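Local coordinates for protein putative protease (Parabacteroides distasonis ATCC 8503, PDB 3KD4) that is a putative protease, probably exported, whose substrate and mechanism are unknown and which belongs to two uncharacterised families, at residues A[395-406]-A[418-429]; A[73-84]-A[96-104]. All coordinates share one frame; numbering follows the deposited sequence. Where two conformers were deposited one is given.

Interaction 1: residues A[395-406]-A[418-429]; sequences PAISAGIDSWGM and ELPSLIREEVTY
The CD-CG edge of Pro420 rests over one face of the Trp404 indole, the proline ring tilted away from it. CD lies 3.5 Å from the centroid of the six-membered ring, 5° off the ring normal, a CH-pi contact. Proline suits the place because CD, next to the amide N, carries rather polarised C-H bonds toward the electron-rich indole. Backbone atoms of Gly400 and Ile401 back the other face near its rim. The CA-CB bond of Trp404 points toward 418-429, and CG beside the backbone N (chi1 -69°) then brings CZ3 to the CD2 branch of Leu419, which also meets the Met406 selenomethionine methyl.

Ile401 crosses Ile423, CD1 resting 3.6 Å from CG2, and also reaches Ile472 and Leu474 of strand 465-474. The loop after strand 389-393 is thus laid over strand 423-433 and its sheet, beside helix 481-495. Ile397 and Val427 run antiparallel, the CD1 of one along the CG2 of the other. Farther on, the Tyr429 hydroxyl donates a 2.6 Å bond to Pro395 O.

Between these apolar pairs Glu425 extends to the 3-10 turn 401-403. Its OE2 uses the syn lone pair to accept from Ile401 N at 2.8 Å, nearly straight at 165°. A side chain on Gly400 would collide with that oxygen. Asp402 OD2, bonded to Trp494, lies 4.5 Å from Glu425 OE1, which may raise the carboxylate's proton affinity; a water bound to Asp402 N, 2.5 Å from OE1, probably eases this like-charge proximity, and the Ile401 N-H would help to stabilise the charge.

Interaction 2: residues A[73-84]-A[96-104]; sequences KTPDNAFVEVLP and LKEMVVVHT
Glu81 and Met99 face each other as a non-hydrogen-bonded pair, and together with Glu98 they bury the largest areas in this contact. The selenomethionine chain of Met99 leaves with CG anti to the backbone N (chi1 171°), then bends at chi2 and chi3, which folds CE back to 3.4 Å from Glu81 OE2. That oxygen has its polar partner in the hydroxyl of Tyr50, so the methyl merely packs against it. A glutamate suits this exposed place on an edge strand: its aliphatic CG packs 4.1 Å from Lys97 CD while the carboxylate reaches Tyr50. The flexible, unbranched chain suits Met99 to a second task: its selenium lies 3.7 Å from Phe79 CB and at the edge of the Phe79 ring, a Met-aromatic contact.

The backbone frame is an antiparallel ladder in which strand 97-102 is the middle strand of a three-stranded sheet, between 45-50 and the outermost strand 79-82. Val80 and Val100 exchange two bonds, as do Val82 and Glu98, and Val102 N adds a bond to Ala78 O at 2.9 Å. Beta-branched valines fit these extended backbones well.

The Phe79 ring lies alongside the Val101 methyls, CE2 3.9 Å from CG1. Cutting Phe79 back to an alanine would keep the CB contact but is likely to strip the Val101 methyls and the selenium of the ring, leaving a gap beside Ser62 of strand 55-65.

Glu98 shares the other face with Val82, whose CG2 packs 4.0 Å from Glu98 CB. Its extended chain carries OE1 to 3.3 Å from Pro84 CA, and the same oxygen is hydrogen-bonded to a glycerol probably taken up from the crystallisation liquor.

Overall arrangement
Interaction 2 comes first along the chain and closes before interaction 1 opens. They lie on opposite sides of the chain's centre, about 44 Å apart between centres and about 26 Å between nearest atoms, and share neither strand nor sheet. Interaction 2 joins neighbouring strands of a small antiparallel beta-sheet in the part of the chain that belongs to the DUF3857 family, next to strand 55-65 of a larger mixed sheet. Interaction 1 lays a loop over strand 423-433 of a mixed five-stranded sheet in the part that belongs to the DUF3858 family, near helix 481-495. The two are therefore independent packing elements of separate parts of an elongated protein.

Interaction 1: residues A[395-406]-A[418-429]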
loop_
_atom_site.group_PDB
_atom_site.type_symbol
_atom_site.label_atom_id
_atom_site.label_comp_id
_atom_site.label_asym_id
_atom_site.label_seq_id
_atom_site.Cartn_x
_atom_site.Cartn_y
_atom_site.Cartn_z
ATOM N N PRO A 395 -13.294 -20.655 -21.052
ATOM C CA PRO A 395 -13.465 -19.700 -19.942
ATOM C C PRO A 395 -12.153 -19.136 -19.396
ATOM O O PRO A 395 -11.168 -19.849 -19.302
ATOM C CB PRO A 395 -14.176 -20.527 -18.873
ATOM C CG PRO A 395 -13.858 -21.940 -19.200
ATOM C CD PRO A 395 -13.707 -22.026 -20.686
ATOM N N ALA A 396 -12.143 -17.858 -19.046
ATOM C CA ALA A 396 -10.984 -17.253 -18.391
ATOM C C ALA A 396 -10.869 -17.792 -16.984
ATOM O O ALA A 396 -11.880 -18.119 -16.367
ATOM C CB ALA A 396 -11.137 -15.752 -18.352
ATOM N N ILE A 397 -9.652 -17.901 -16.477
ATOM C CA ILE A 397 -9.457 -18.220 -15.066
ATOM C C ILE A 397 -9.450 -16.907 -14.282
ATOM O O ILE A 397 -9.394 -15.844 -14.890
ATOM C CB ILE A 397 -8.157 -18.996 -14.824
ATOM C CG1 ILE A 397 -6.924 -18.108 -15.055
ATOM C CG2 ILE A 397 -8.116 -20.231 -15.705
ATOM C CD1 ILE A 397 -5.649 -18.712 -14.534
ATOM N N SER A 398 -9.478 -17.002 -12.944
ATOM C CA SER A 398 -9.557 -15.836 -12.036
ATOM C C SER A 398 -8.235 -15.365 -11.474
ATOM O O SER A 398 -7.963 -14.160 -11.401
ATOM C CB SER A 398 -10.397 -16.202 -10.823
ATOM O OG SER A 398 -11.583 -16.815 -11.232
ATOM N N ALA A 399 -7.446 -16.326 -11.012
ATOM C CA ALA A 399 -6.185 -16.053 -10.348
ATOM C C ALA A 399 -5.161 -15.519 -11.343
ATOM O O ALA A 399 -5.188 -15.853 -12.526
ATOM C CB ALA A 399 -5.667 -17.325 -9.682
ATOM N N GLY A 400 -4.249 -14.681 -10.859
ATOM C CA GLY A 400 -3.159 -14.199 -11.679
ATOM C C GLY A 400 -3.509 -12.942 -12.454
ATOM O O GLY A 400 -4.246 -12.083 -11.953
ATOM N N ILE A 401 -2.961 -12.835 -13.672
ATOM C CA ILE A 401 -3.046 -11.613 -14.440
ATOM C C ILE A 401 -4.496 -11.246 -14.682
ATOM O O ILE A 401 -4.824 -10.073 -14.756
ATOM C CB ILE A 401 -2.327 -11.713 -15.810
ATOM C CG1 ILE A 401 -0.836 -11.889 -15.625
ATOM C CG2 ILE A 401 -2.474 -10.438 -16.576
ATOM C CD1 ILE A 401 -0.133 -12.287 -16.926
ATOM N N ASP A 402 -5.362 -12.247 -14.802
ATOM C CA ASP A 402 -6.789 -11.983 -15.051
ATOM C C ASP A 402 -7.474 -11.236 -13.918
ATOM O O ASP A 402 -8.523 -10.662 -14.149
ATOM C CB ASP A 402 -7.556 -13.253 -15.396
ATOM C CG ASP A 402 -7.126 -13.851 -16.740
ATOM O OD1 ASP A 402 -7.285 -13.181 -17.793
ATOM O OD2 ASP A 402 -6.641 -15.003 -16.737
ATOM N N SER A 403 -6.883 -11.223 -12.718
ATOM C CA SER A 403 -7.415 -10.452 -11.614
ATOM C C SER A 403 -6.757 -9.043 -11.483
ATOM O O SER A 403 -7.148 -8.259 -10.619
ATOM C CB SER A 403 -7.231 -11.239 -10.310
ATOM O OG SER A 403 -5.847 -11.304 -9.936
ATOM N N TRP A 404 -5.788 -8.718 -12.341
ATOM C CA TRP A 404 -5.031 -7.474 -12.196
ATOM C C TRP A 404 -5.752 -6.220 -12.694
ATOM O O TRP A 404 -5.255 -5.105 -12.521
ATOM C CB TRP A 404 -3.680 -7.575 -12.886
ATOM C CG TRP A 404 -2.721 -8.489 -12.258
ATOM C CD1 TRP A 404 -2.867 -9.191 -11.076
ATOM C CD2 TRP A 404 -1.400 -8.732 -12.702
ATOM N NE1 TRP A 404 -1.721 -9.888 -10.806
ATOM C CE2 TRP A 404 -0.798 -9.609 -11.777
ATOM C CE3 TRP A 404 -0.662 -8.300 -13.798
ATOM C CZ2 TRP A 404 0.514 -10.065 -11.927
ATOM C CZ3 TRP A 404 0.631 -8.754 -13.953
ATOM C CH2 TRP A 404 1.213 -9.616 -13.019
ATOM N N GLY A 405 -6.896 -6.383 -13.338
ATOM C CA GLY A 405 -7.665 -5.237 -13.781
ATOM C C GLY A 405 -7.086 -4.561 -15.001
ATOM O O GLY A 405 -7.299 -3.372 -15.199
HETATM N N MSE A 406 -6.386 -5.325 -15.846
HETATM C CA MSE A 406 -5.631 -4.776 -16.971
HETATM C C MSE A 406 -6.192 -5.186 -18.325
HETATM O O MSE A 406 -5.458 -5.197 -19.310
HETATM C CB MSE A 406 -4.153 -5.223 -16.916
HETATM C CG MSE A 406 -3.411 -4.721 -15.700
HETATM SE SE MSE A 406 -1.578 -5.177 -15.788
HETATM C CE MSE A 406 -1.023 -4.384 -14.076
ATOM N N GLU A 418 3.877 -0.476 -13.551
ATOM C CA GLU A 418 4.371 -1.495 -12.602
ATOM C C GLU A 418 3.406 -2.620 -12.427
ATOM O O GLU A 418 2.222 -2.390 -12.219
ATOM C CB GLU A 418 4.624 -0.842 -11.215
ATOM C CG GLU A 418 5.341 -1.737 -10.190
ATOM C CD GLU A 418 5.641 -0.992 -8.913
ATOM O OE1 GLU A 418 6.744 -0.448 -8.823
ATOM O OE2 GLU A 418 4.766 -0.906 -8.029
ATOM N N LEU A 419 3.913 -3.847 -12.482
ATOM C CA LEU A 419 3.106 -5.034 -12.271
ATOM C C LEU A 419 3.136 -5.426 -10.796
ATOM O O LEU A 419 4.125 -5.173 -10.112
ATOM C CB LEU A 419 3.678 -6.185 -13.082
ATOM C CG LEU A 419 3.895 -5.977 -14.580
ATOM C CD1 LEU A 419 4.390 -7.307 -15.137
ATOM C CD2 LEU A 419 2.594 -5.545 -15.263
ATOM N N PRO A 420 2.067 -6.070 -10.298
ATOM C CA PRO A 420 2.062 -6.492 -8.898
ATOM C C PRO A 420 3.180 -7.497 -8.582
ATOM O O PRO A 420 3.734 -7.474 -7.487
ATOM C CB PRO A 420 0.685 -7.152 -8.735
ATOM C CG PRO A 420 -0.122 -6.718 -9.872
ATOM C CD PRO A 420 0.800 -6.384 -10.983
ATOM N N SER A 421 3.527 -8.337 -9.561
ATOM C CA SER A 421 4.586 -9.346 -9.404
ATOM C C SER A 421 5.046 -9.813 -10.765
ATOM O O SER A 421 4.385 -9.563 -11.767
ATOM C CB SER A 421 4.081 -10.572 -8.645
ATOM O OG SER A 421 3.216 -11.379 -9.452
ATOM N N LEU A 422 6.161 -10.515 -10.805
ATOM C CA LEU A 422 6.471 -11.322 -11.977
ATOM C C LEU A 422 5.493 -12.496 -11.944
ATOM O O LEU A 422 4.941 -12.834 -10.875
ATOM C CB LEU A 422 7.899 -11.820 -11.974
ATOM C CG LEU A 422 8.952 -10.717 -11.883
ATOM C CD1 LEU A 422 10.357 -11.366 -11.938
ATOM C CD2 LEU A 422 8.777 -9.687 -12.969
ATOM N N ILE A 423 5.256 -13.116 -13.102
ATOM C CA ILE A 423 4.280 -14.170 -13.138
ATOM C C ILE A 423 4.566 -15.127 -14.287
ATOM O O ILE A 423 5.168 -14.746 -15.335
ATOM C CB ILE A 423 2.843 -13.576 -13.259
ATOM C CG1 ILE A 423 1.795 -14.619 -12.851
ATOM C CG2 ILE A 423 2.618 -13.015 -14.697
ATOM C CD1 ILE A 423 0.626 -14.061 -12.068
ATOM N N ARG A 424 4.150 -16.368 -14.057
ATOM C CA ARG A 424 4.169 -17.409 -15.070
ATOM C C ARG A 424 2.887 -18.192 -14.934
ATOM O O ARG A 424 2.590 -18.737 -13.845
ATOM C CB ARG A 424 5.343 -18.356 -14.873
ATOM C CG ARG A 424 6.704 -17.703 -14.842
ATOM C CD ARG A 424 7.786 -18.719 -14.459
ATOM N NE ARG A 424 8.347 -19.479 -15.576
ATOM C CZ ARG A 424 7.855 -20.629 -16.006
ATOM N NH1 ARG A 424 6.778 -21.130 -15.424
ATOM N NH2 ARG A 424 8.438 -21.274 -17.012
ATOM N N GLU A 425 2.115 -18.260 -16.019
ATOM C CA GLU A 425 0.844 -18.986 -15.979
ATOM C C GLU A 425 0.721 -19.988 -17.113
ATOM O O GLU A 425 1.144 -19.720 -18.239
ATOM C CB GLU A 425 -0.347 -18.037 -16.035
ATOM C CG GLU A 425 -0.180 -16.786 -15.253
ATOM C CD GLU A 425 -1.461 -16.024 -15.046
ATOM O OE1 GLU A 425 -2.542 -16.461 -15.519
ATOM O OE2 GLU A 425 -1.371 -14.963 -14.386
ATOM N N GLU A 426 0.136 -21.137 -16.799
ATOM C CA GLU A 426 -0.224 -22.116 -17.805
ATOM C C GLU A 426 -1.646 -22.574 -17.562
ATOM O O GLU A 426 -1.977 -23.000 -16.445
ATOM C CB GLU A 426 0.709 -23.301 -17.762
ATOM C CG GLU A 426 0.277 -24.410 -18.701
ATOM C CD GLU A 426 1.111 -25.655 -18.528
ATOM O OE1 GLU A 426 1.088 -26.237 -17.416
ATOM O OE2 GLU A 426 1.804 -26.030 -19.492
ATOM N N VAL A 427 -2.489 -22.477 -18.596
ATOM C CA VAL A 427 -3.864 -22.937 -18.495
ATOM C C VAL A 427 -4.099 -23.963 -19.607
ATOM O O VAL A 427 -3.882 -23.659 -20.789
ATOM C CB VAL A 427 -4.891 -21.784 -18.614
ATOM C CG1 VAL A 427 -6.333 -22.328 -18.414
ATOM C CG2 VAL A 427 -4.570 -20.678 -17.596
ATOM N N THR A 428 -4.534 -25.162 -19.218
ATOM C CA THR A 428 -4.786 -26.251 -20.151
ATOM C C THR A 428 -6.270 -26.536 -20.248
ATOM O O THR A 428 -6.900 -26.882 -19.254
ATOM C CB THR A 428 -4.067 -27.505 -19.713
ATOM O OG1 THR A 428 -2.666 -27.246 -19.730
ATOM C CG2 THR A 428 -4.380 -28.694 -20.659
ATOM N N TYR A 429 -6.832 -26.396 -21.450
ATOM C CA TYR A 429 -8.253 -26.654 -21.659
ATOM C C TYR A 429 -8.386 -28.000 -22.361
ATOM O O TYR A 429 -7.665 -28.268 -23.308
ATOM C CB TYR A 429 -8.902 -25.578 -22.526
ATOM C CG TYR A 429 -8.878 -24.191 -21.955
ATOM C CD1 TYR A 429 -7.806 -23.334 -22.192
ATOM C CD2 TYR A 429 -9.913 -23.736 -21.172
ATOM C CE1 TYR A 429 -7.778 -22.058 -21.649
ATOM C CE2 TYR A 429 -9.899 -22.464 -20.624
ATOM C CZ TYR A 429 -8.830 -21.624 -20.871
ATOM O OH TYR A 429 -8.827 -20.364 -20.323
HETATM O O HOH W 1 -4.593 -15.106 -14.916
HETATM O O HOH W 2 0.554 -11.365 -8.660
#

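Interaction 2: residues A[73-84]-A[96-104]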
loop_
_atom_site.group_PDB
_atom_site.type_symbol
_atom_site.label_atom_id
_atom_site.label_comp_id
_atom_site.label_asym_id
_atom_site.label_seq_id
_atom_site.Cartn_x
_atom_site.Cartn_y
_atom_site.Cartn_z
ATOM N N LYS A 73 -17.471 32.044 7.179
ATOM C CA LYS A 73 -16.836 31.343 8.280
ATOM C C LYS A 73 -17.566 30.014 8.516
ATOM O O LYS A 73 -18.752 29.977 8.543
ATOM C CB LYS A 73 -16.894 32.232 9.542
ATOM C CG LYS A 73 -16.287 31.626 10.815
ATOM C CD LYS A 73 -16.386 32.627 11.977
ATOM C CE LYS A 73 -15.618 32.248 13.216
ATOM N NZ LYS A 73 -15.519 33.446 14.214
ATOM N N THR A 74 -16.841 28.932 8.710
ATOM C CA THR A 74 -17.437 27.657 8.971
ATOM C C THR A 74 -18.202 27.692 10.295
ATOM O O THR A 74 -17.605 28.013 11.337
ATOM C CB THR A 74 -16.363 26.548 9.003
ATOM O OG1 THR A 74 -15.530 26.689 7.848
ATOM C CG2 THR A 74 -16.993 25.128 9.001
ATOM N N PRO A 75 -19.526 27.401 10.267
ATOM C CA PRO A 75 -20.293 27.455 11.510
ATOM C C PRO A 75 -19.988 26.242 12.359
ATOM O O PRO A 75 -19.477 25.235 11.843
ATOM C CB PRO A 75 -21.757 27.435 11.030
ATOM C CG PRO A 75 -21.727 26.591 9.790
ATOM C CD PRO A 75 -20.353 26.959 9.127
ATOM N N ASP A 76 -20.250 26.360 13.659
ATOM C CA ASP A 76 -19.997 25.266 14.603
ATOM C C ASP A 76 -20.637 23.949 14.180
ATOM O O ASP A 76 -20.025 22.897 14.295
ATOM C CB ASP A 76 -20.506 25.646 15.982
ATOM C CG ASP A 76 -19.616 26.709 16.676
ATOM O OD1 ASP A 76 -18.511 27.058 16.185
ATOM O OD2 ASP A 76 -20.041 27.194 17.734
ATOM N N ASN A 77 -21.857 24.006 13.665
ATOM C CA ASN A 77 -22.561 22.778 13.295
ATOM C C ASN A 77 -22.034 22.110 12.012
ATOM O O ASN A 77 -22.507 21.065 11.642
ATOM C CB ASN A 77 -24.073 23.020 13.232
ATOM C CG ASN A 77 -24.459 24.024 12.181
ATOM O OD1 ASN A 77 -23.688 24.320 11.260
ATOM N ND2 ASN A 77 -25.689 24.557 12.297
ATOM N N ALA A 78 -21.019 22.704 11.376
ATOM C CA ALA A 78 -20.342 22.098 10.232
ATOM C C ALA A 78 -19.076 21.329 10.672
ATOM O O ALA A 78 -18.367 20.794 9.833
ATOM C CB ALA A 78 -20.027 23.166 9.189
ATOM N N PHE A 79 -18.801 21.276 11.981
ATOM C CA PHE A 79 -17.724 20.439 12.520
ATOM C C PHE A 79 -18.322 19.187 13.157
ATOM O O PHE A 79 -19.041 19.301 14.162
ATOM C CB PHE A 79 -16.863 21.202 13.562
ATOM C CG PHE A 79 -16.117 22.393 13.003
ATOM C CD1 PHE A 79 -16.744 23.622 12.876
ATOM C CD2 PHE A 79 -14.796 22.287 12.634
ATOM C CE1 PHE A 79 -16.048 24.756 12.382
ATOM C CE2 PHE A 79 -14.108 23.381 12.120
ATOM C CZ PHE A 79 -14.739 24.628 12.004
ATOM N N VAL A 80 -18.076 18.008 12.579
ATOM C CA VAL A 80 -18.667 16.794 13.101
ATOM C C VAL A 80 -17.578 15.803 13.422
ATOM O O VAL A 80 -16.790 15.462 12.560
ATOM C CB VAL A 80 -19.678 16.151 12.127
ATOM C CG1 VAL A 80 -20.380 14.943 12.803
ATOM C CG2 VAL A 80 -20.683 17.199 11.654
ATOM N N GLU A 81 -17.566 15.307 14.659
ATOM C CA GLU A 81 -16.577 14.328 15.081
ATOM C C GLU A 81 -17.140 12.929 15.008
ATOM O O GLU A 81 -18.277 12.706 15.395
ATOM C CB GLU A 81 -16.089 14.673 16.495
ATOM C CG GLU A 81 -14.565 14.765 16.547
ATOM C CD GLU A 81 -14.022 15.541 17.715
ATOM O OE1 GLU A 81 -14.701 15.548 18.776
ATOM O OE2 GLU A 81 -12.903 16.129 17.554
ATOM N N VAL A 82 -16.374 12.003 14.441
ATOM C CA VAL A 82 -16.808 10.628 14.184
ATOM C C VAL A 82 -15.653 9.690 14.472
ATOM O O VAL A 82 -14.524 10.160 14.666
ATOM C CB VAL A 82 -17.271 10.449 12.701
ATOM C CG1 VAL A 82 -18.342 11.485 12.362
ATOM C CG2 VAL A 82 -16.078 10.506 11.664
ATOM N N LEU A 83 -15.921 8.377 14.496
ATOM C CA LEU A 83 -14.868 7.360 14.582
ATOM C C LEU A 83 -14.253 7.170 13.211
ATOM O O LEU A 83 -14.973 7.038 12.260
ATOM C CB LEU A 83 -15.438 6.016 15.051
ATOM C CG LEU A 83 -14.456 4.875 15.393
ATOM C CD1 LEU A 83 -13.706 5.134 16.722
ATOM C CD2 LEU A 83 -15.212 3.516 15.440
ATOM N N PRO A 84 -12.911 7.162 13.094
ATOM C CA PRO A 84 -12.331 6.855 11.800
ATOM C C PRO A 84 -12.762 5.458 11.337
ATOM O O PRO A 84 -12.875 4.549 12.165
ATOM C CB PRO A 84 -10.823 6.851 12.067
ATOM C CG PRO A 84 -10.635 7.457 13.409
ATOM C CD PRO A 84 -11.908 7.337 14.152
ATOM N N LEU A 96 -10.478 6.810 19.285
ATOM C CA LEU A 96 -9.901 7.559 18.173
ATOM C C LEU A 96 -10.933 8.460 17.533
ATOM O O LEU A 96 -12.108 8.124 17.532
ATOM C CB LEU A 96 -9.286 6.629 17.155
ATOM C CG LEU A 96 -8.051 5.856 17.654
ATOM C CD1 LEU A 96 -7.580 4.934 16.519
ATOM C CD2 LEU A 96 -6.954 6.794 18.159
ATOM N N LYS A 97 -10.493 9.636 17.075
ATOM C CA LYS A 97 -11.372 10.643 16.482
ATOM C C LYS A 97 -10.965 11.092 15.111
ATOM O O LYS A 97 -9.761 11.190 14.776
ATOM C CB LYS A 97 -11.463 11.870 17.349
ATOM C CG LYS A 97 -12.030 11.612 18.712
ATOM C CD LYS A 97 -13.499 11.500 18.703
ATOM C CE LYS A 97 -14.055 11.001 20.058
ATOM N NZ LYS A 97 -15.547 10.853 19.942
ATOM N N GLU A 98 -11.991 11.373 14.313
ATOM C CA GLU A 98 -11.840 12.025 13.027
ATOM C C GLU A 98 -12.791 13.196 12.999
ATOM O O GLU A 98 -14.004 13.003 13.060
ATOM C CB GLU A 98 -12.157 11.046 11.901
ATOM C CG GLU A 98 -12.212 11.653 10.504
ATOM C CD GLU A 98 -12.232 10.602 9.428
ATOM O OE1 GLU A 98 -12.293 9.411 9.743
ATOM O OE2 GLU A 98 -12.172 10.945 8.252
HETATM N N MSE A 99 -12.227 14.404 12.900
HETATM C CA MSE A 99 -13.003 15.619 12.764
HETATM C C MSE A 99 -13.282 15.803 11.271
HETATM O O MSE A 99 -12.335 15.832 10.468
HETATM C CB MSE A 99 -12.219 16.848 13.254
HETATM C CG MSE A 99 -12.923 18.173 12.911
HETATM SE SE MSE A 99 -14.524 18.360 13.864
HETATM C CE MSE A 99 -13.834 18.835 15.633
ATOM N N VAL A 100 -14.559 15.931 10.924
ATOM C CA VAL A 100 -14.970 16.227 9.547
ATOM C C VAL A 100 -15.405 17.690 9.526
ATOM O O VAL A 100 -16.313 18.100 10.256
ATOM C CB VAL A 100 -16.129 15.316 9.098
ATOM C CG1 VAL A 100 -16.600 15.678 7.647
ATOM C CG2 VAL A 100 -15.693 13.818 9.228
ATOM N N VAL A 101 -14.700 18.497 8.743
ATOM C CA VAL A 101 -15.030 19.901 8.543
ATOM C C VAL A 101 -15.811 19.996 7.226
ATOM O O VAL A 101 -15.263 19.692 6.169
ATOM C CB VAL A 101 -13.762 20.738 8.451
ATOM C CG1 VAL A 101 -14.089 22.222 8.361
ATOM C CG2 VAL A 101 -12.830 20.458 9.668
ATOM N N VAL A 102 -17.068 20.415 7.286
ATOM C CA VAL A 102 -17.878 20.574 6.066
ATOM C C VAL A 102 -17.719 22.010 5.597
ATOM O O VAL A 102 -18.090 22.948 6.297
ATOM C CB VAL A 102 -19.367 20.251 6.299
ATOM C CG1 VAL A 102 -20.215 20.587 5.021
ATOM C CG2 VAL A 102 -19.543 18.771 6.714
ATOM N N HIS A 103 -17.108 22.181 4.437
ATOM C CA HIS A 103 -16.823 23.511 3.941
ATOM C C HIS A 103 -18.079 24.143 3.402
ATOM O O HIS A 103 -18.737 23.579 2.508
ATOM C CB HIS A 103 -15.746 23.424 2.884
ATOM C CG HIS A 103 -14.472 22.892 3.431
ATOM N ND1 HIS A 103 -13.887 23.441 4.540
ATOM C CD2 HIS A 103 -13.716 21.820 3.088
ATOM C CE1 HIS A 103 -12.790 22.767 4.831
ATOM N NE2 HIS A 103 -12.677 21.765 3.978
ATOM N N THR A 104 -18.435 25.297 3.944
ATOM C CA THR A 104 -19.670 25.944 3.578
ATOM C C THR A 104 -19.342 27.162 2.736
ATOM O O THR A 104 -18.183 27.593 2.626
ATOM C CB THR A 104 -20.512 26.365 4.816
ATOM O OG1 THR A 104 -19.814 27.396 5.512
ATOM C CG2 THR A 104 -20.785 25.174 5.768
HETATM O O HOH W 3 -17.048 27.339 5.647
#